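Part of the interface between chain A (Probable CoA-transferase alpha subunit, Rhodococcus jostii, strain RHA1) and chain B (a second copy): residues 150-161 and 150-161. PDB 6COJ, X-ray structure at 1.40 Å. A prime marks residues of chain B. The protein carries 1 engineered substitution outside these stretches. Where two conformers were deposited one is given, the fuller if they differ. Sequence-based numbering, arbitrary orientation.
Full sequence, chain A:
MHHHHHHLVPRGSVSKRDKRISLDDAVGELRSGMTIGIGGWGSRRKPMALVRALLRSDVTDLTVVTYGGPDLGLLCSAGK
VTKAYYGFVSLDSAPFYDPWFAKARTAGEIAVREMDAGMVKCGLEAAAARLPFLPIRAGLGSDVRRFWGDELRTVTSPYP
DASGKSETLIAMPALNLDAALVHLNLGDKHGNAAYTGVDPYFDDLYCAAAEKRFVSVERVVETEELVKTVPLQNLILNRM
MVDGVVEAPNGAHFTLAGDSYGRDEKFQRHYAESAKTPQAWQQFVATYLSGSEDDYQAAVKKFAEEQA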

# COMPACT_ATOMS: atom_id res chain seq x y z
N ASP A 150 12.01 -4.71 -25.54
CA ASP A 150 13.13 -4.36 -24.66
C ASP A 150 12.80 -3.22 -23.70
O ASP A 150 13.63 -2.91 -22.84
CB ASP A 150 14.39 -4.04 -25.48
CG ASP A 150 15.65 -4.00 -24.62
OD1 ASP A 150 15.87 -4.96 -23.85
OD2 ASP A 150 16.40 -3.01 -24.71
N GLU A 151 11.62 -2.61 -23.80
CA GLU A 151 11.20 -1.64 -22.80
C GLU A 151 10.86 -2.31 -21.47
O GLU A 151 10.82 -1.63 -20.44
CB GLU A 151 10.00 -0.83 -23.31
CG GLU A 151 9.69 0.40 -22.45
CD GLU A 151 8.53 1.24 -22.96
OE1 GLU A 151 8.19 1.18 -24.17
OE2 GLU A 151 7.97 1.99 -22.13
N LEU A 152 10.60 -3.62 -21.47
CA LEU A 152 10.28 -4.38 -20.27
C LEU A 152 11.35 -5.44 -20.09
O LEU A 152 11.44 -6.38 -20.88
CB LEU A 152 8.89 -5.02 -20.37
CG LEU A 152 8.37 -5.68 -19.09
CD1 LEU A 152 8.16 -4.64 -18.00
CD2 LEU A 152 7.08 -6.42 -19.39
N ARG A 153 12.16 -5.28 -19.04
CA ARG A 153 13.27 -6.18 -18.73
C ARG A 153 12.98 -6.93 -17.43
O ARG A 153 12.07 -6.59 -16.68
CB ARG A 153 14.58 -5.39 -18.63
CG ARG A 153 14.98 -4.73 -19.94
CD ARG A 153 16.13 -3.75 -19.78
NE ARG A 153 16.50 -3.22 -21.10
CZ ARG A 153 17.37 -2.24 -21.31
NH1 ARG A 153 17.98 -1.64 -20.30
NH2 ARG A 153 17.62 -1.84 -22.55
N THR A 154 13.77 -7.96 -17.17
CA THR A 154 13.66 -8.71 -15.93
C THR A 154 14.72 -8.25 -14.94
O THR A 154 15.65 -7.51 -15.26
CB THR A 154 13.80 -10.21 -16.17
OG1 THR A 154 15.08 -10.49 -16.76
CG2 THR A 154 12.70 -10.71 -17.09
N VAL A 155 14.56 -8.71 -13.70
CA VAL A 155 15.54 -8.48 -12.65
C VAL A 155 15.65 -9.77 -11.85
O VAL A 155 14.63 -10.41 -11.54
CB VAL A 155 15.15 -7.28 -11.75
CG1 VAL A 155 13.78 -7.49 -11.11
CG2 VAL A 155 16.22 -7.02 -10.69
N THR A 156 16.87 -10.16 -11.53
CA THR A 156 17.11 -11.38 -10.76
C THR A 156 17.36 -11.05 -9.29
O THR A 156 18.09 -10.11 -8.96
CB THR A 156 18.30 -12.13 -11.35
OG1 THR A 156 17.97 -12.51 -12.69
CG2 THR A 156 18.60 -13.39 -10.55
N SER A 157 16.73 -11.82 -8.41
CA SER A 157 16.94 -11.64 -6.98
C SER A 157 18.40 -11.87 -6.61
O SER A 157 18.99 -12.88 -7.03
CB SER A 157 16.10 -12.65 -6.21
OG SER A 157 16.34 -12.51 -4.82
N PRO A 158 19.00 -10.98 -5.81
CA PRO A 158 20.34 -11.28 -5.29
C PRO A 158 20.33 -12.33 -4.20
O PRO A 158 21.41 -12.74 -3.76
CB PRO A 158 20.82 -9.92 -4.75
CG PRO A 158 19.58 -9.19 -4.43
CD PRO A 158 18.52 -9.66 -5.38
N TYR A 159 19.16 -12.78 -3.75
CA TYR A 159 19.04 -13.85 -2.76
C TYR A 159 18.42 -15.05 -3.43
O TYR A 159 17.28 -14.97 -3.90
CB TYR A 159 18.15 -13.40 -1.60
CG TYR A 159 18.48 -12.04 -1.05
CD1 TYR A 159 19.62 -11.85 -0.28
CD2 TYR A 159 17.67 -10.96 -1.31
CE1 TYR A 159 19.94 -10.61 0.21
CE2 TYR A 159 17.96 -9.71 -0.81
CZ TYR A 159 19.10 -9.54 -0.06
OH TYR A 159 19.40 -8.30 0.43
N PRO A 160 19.12 -16.18 -3.54
CA PRO A 160 18.47 -17.39 -4.03
C PRO A 160 17.41 -17.85 -3.05
O PRO A 160 17.44 -17.53 -1.86
CB PRO A 160 19.62 -18.40 -4.10
CG PRO A 160 20.87 -17.56 -4.12
CD PRO A 160 20.54 -16.39 -3.24
N ASP A 161 16.45 -18.61 -3.57
CA ASP A 161 15.49 -19.27 -2.70
C ASP A 161 16.20 -20.37 -1.91
O ASP A 161 17.39 -20.64 -2.10
CB ASP A 161 14.30 -19.78 -3.52
CG ASP A 161 13.45 -18.64 -4.12
OD1 ASP A 161 13.80 -17.45 -3.96
OD2 ASP A 161 12.42 -18.94 -4.77
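Chain B, residues 150-161: DELRTVTSPYPD

The most unusual feature of this contact is that the same stretch of the two copies packs against itself across an exact two-fold axis, and that the hydrogen bonds joining the copies run from arginine to a proline carbonyl and a tyrosine hydroxyl rather than between paired strand backbones. Each stretch enters from a 3-10 segment at residues 150-151, extends through Thr154, Val155 and Thr156 as strand, and turns at Pro158, whose phi/psi of -74/-6° departs from the extended values before it; Tyr159 (-113/116°) and Pro160 (-66/156°) are extended again. Chain B runs nearly antiparallel to chain A, the directions from CA of residue 151 to CA of residue 160 lying 169° apart. In this register Arg153 faces Pro158′ and Pro158 faces Arg153′, with 6.7 Å between the CA atoms of each pair.

The axis passes between the two copies of Val155. Both point their CA-to-CB bonds toward the partner stretch, and with chi1 in the p rotamer at 59° the CG2 of Val155 meets the CG2 of Val155′ at 3.7 Å. This apolar self-contact occupies the centre of the patch, and the polar contacts are repeated about it by the symmetry.

On chain B, Tyr159′ starts with its CA-to-CB bond sideways to chain A, but its m rotamer (chi1 -48°) brings the end of the side chain nearer. The backbone N of Arg153 donates a hydrogen bond to OH of Tyr159′ at 2.8 Å, with an almost straight N-H...O angle of 175°. The nitrogen lies at the ring edge, near the ring plane, as suits a donor directed at a phenolic oxygen. The same hydroxyl packs beside Leu152, 3.6 Å separating OH of Tyr159′ from CA of Leu152, while CE1 of Tyr159′ is 3.4 Å from O of Glu151. The tyrosine thus lies along the backbone where the 3-10 segment gives way to the extended chain.

Arg153 makes a second link through its side chain. Its CA-to-CB bond points toward chain B, and from an m start at chi1 the remaining torsions are all near 180°, so the extended chain carries NH1 to O of Pro158′, a hydrogen bond of 2.8 Å at the guanidinium edge. Within chain A, Arg153 NH2 forms a salt bridge with Asp150 OD2 at 2.7 Å, supplemented by a weak bond from Arg153 NE to Asp150 OD1 at 3.3 Å. These bonds tie down the guanidinium while NH1 reaches across.

Pro158′ also packs against the strand, its CG 3.6 Å from O of Thr154 and its CB 4.1 Å from CB of Arg153. On its own chain, Ser157′ OG donates to O of Tyr159′ at 2.8 Å, bridging the turn. The two-fold repeats every contact with the chains exchanged, and together the stretches bury 645 Å², summed over both sides.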

# COMPACT_ATOMS: atom_id res chain seq x y z
N ASP B 150 26.56 -9.51 4.75
CA ASP B 150 26.17 -10.13 3.49
C ASP B 150 24.72 -10.61 3.48
O ASP B 150 24.24 -11.06 2.43
CB ASP B 150 27.13 -11.27 3.11
CG ASP B 150 26.97 -11.71 1.66
OD1 ASP B 150 26.97 -10.83 0.76
OD2 ASP B 150 26.83 -12.93 1.41
N GLU B 151 24.01 -10.53 4.60
CA GLU B 151 22.58 -10.82 4.60
C GLU B 151 21.78 -9.73 3.88
O GLU B 151 20.64 -9.97 3.48
CB GLU B 151 22.06 -11.00 6.03
CG GLU B 151 20.65 -11.59 6.10
CD GLU B 151 20.14 -11.82 7.51
OE1 GLU B 151 20.94 -11.92 8.47
OE2 GLU B 151 18.90 -11.90 7.65
N LEU B 152 22.36 -8.53 3.71
CA LEU B 152 21.71 -7.42 3.03
C LEU B 152 22.55 -7.07 1.81
O LEU B 152 23.68 -6.57 1.95
CB LEU B 152 21.56 -6.21 3.95
CG LEU B 152 20.73 -5.05 3.41
CD1 LEU B 152 19.28 -5.48 3.22
CD2 LEU B 152 20.82 -3.87 4.35
N ARG B 153 22.01 -7.32 0.63
CA ARG B 153 22.68 -7.08 -0.64
C ARG B 153 21.97 -5.96 -1.40
O ARG B 153 20.86 -5.56 -1.06
CB ARG B 153 22.73 -8.37 -1.48
CG ARG B 153 23.53 -9.47 -0.82
CD ARG B 153 23.38 -10.82 -1.51
NE ARG B 153 24.24 -11.80 -0.86
CZ ARG B 153 24.24 -13.11 -1.11
NH1 ARG B 153 23.41 -13.62 -2.01
NH2 ARG B 153 25.08 -13.91 -0.46
N THR B 154 22.63 -5.46 -2.44
CA THR B 154 22.04 -4.46 -3.31
C THR B 154 21.47 -5.09 -4.57
O THR B 154 21.71 -6.26 -4.87
CB THR B 154 23.05 -3.38 -3.69
OG1 THR B 154 24.15 -3.98 -4.38
CG2 THR B 154 23.56 -2.66 -2.45
N VAL B 155 20.71 -4.30 -5.30
CA VAL B 155 20.19 -4.69 -6.61
C VAL B 155 20.29 -3.48 -7.52
O VAL B 155 19.99 -2.36 -7.12
CB VAL B 155 18.73 -5.22 -6.51
CG1 VAL B 155 17.81 -4.15 -5.92
CG2 VAL B 155 18.23 -5.68 -7.87
N THR B 156 20.75 -3.71 -8.75
CA THR B 156 20.89 -2.64 -9.73
C THR B 156 19.72 -2.62 -10.69
O THR B 156 19.28 -3.67 -11.18
CB THR B 156 22.21 -2.80 -10.48
OG1 THR B 156 23.28 -2.71 -9.54
CG2 THR B 156 22.38 -1.72 -11.53
N SER B 157 19.19 -1.43 -10.95
CA SER B 157 18.11 -1.28 -11.91
C SER B 157 18.53 -1.75 -13.29
O SER B 157 19.60 -1.35 -13.77
CB SER B 157 17.71 0.18 -12.01
OG SER B 157 16.68 0.33 -12.98
N PRO B 158 17.72 -2.56 -13.97
CA PRO B 158 18.01 -2.86 -15.38
C PRO B 158 17.72 -1.70 -16.31
O PRO B 158 18.04 -1.81 -17.50
CB PRO B 158 17.10 -4.06 -15.68
CG PRO B 158 15.97 -3.92 -14.73
CD PRO B 158 16.51 -3.25 -13.50
N TYR B 159 17.14 -0.61 -15.81
CA TYR B 159 16.90 0.59 -16.61
C TYR B 159 17.78 1.70 -16.08
O TYR B 159 17.63 2.10 -14.92
CB TYR B 159 15.43 1.02 -16.50
CG TYR B 159 14.45 -0.10 -16.70
CD1 TYR B 159 14.23 -0.64 -17.96
CD2 TYR B 159 13.76 -0.63 -15.63
CE1 TYR B 159 13.34 -1.66 -18.15
CE2 TYR B 159 12.86 -1.65 -15.80
CZ TYR B 159 12.66 -2.17 -17.06
OH TYR B 159 11.77 -3.19 -17.23
N PRO B 160 18.72 2.22 -16.86
CA PRO B 160 19.47 3.40 -16.41
C PRO B 160 18.54 4.60 -16.32
O PRO B 160 17.48 4.65 -16.96
CB PRO B 160 20.50 3.61 -17.53
CG PRO B 160 20.58 2.28 -18.23
CD PRO B 160 19.19 1.74 -18.17
N ASP B 161 18.93 5.56 -15.50
CA ASP B 161 18.23 6.83 -15.47
C ASP B 161 18.49 7.58 -16.78
O ASP B 161 19.26 7.13 -17.65
CB ASP B 161 18.63 7.63 -14.23
CG ASP B 161 18.16 6.98 -12.91
OD1 ASP B 161 17.56 5.89 -12.94
OD2 ASP B 161 18.39 7.58 -11.83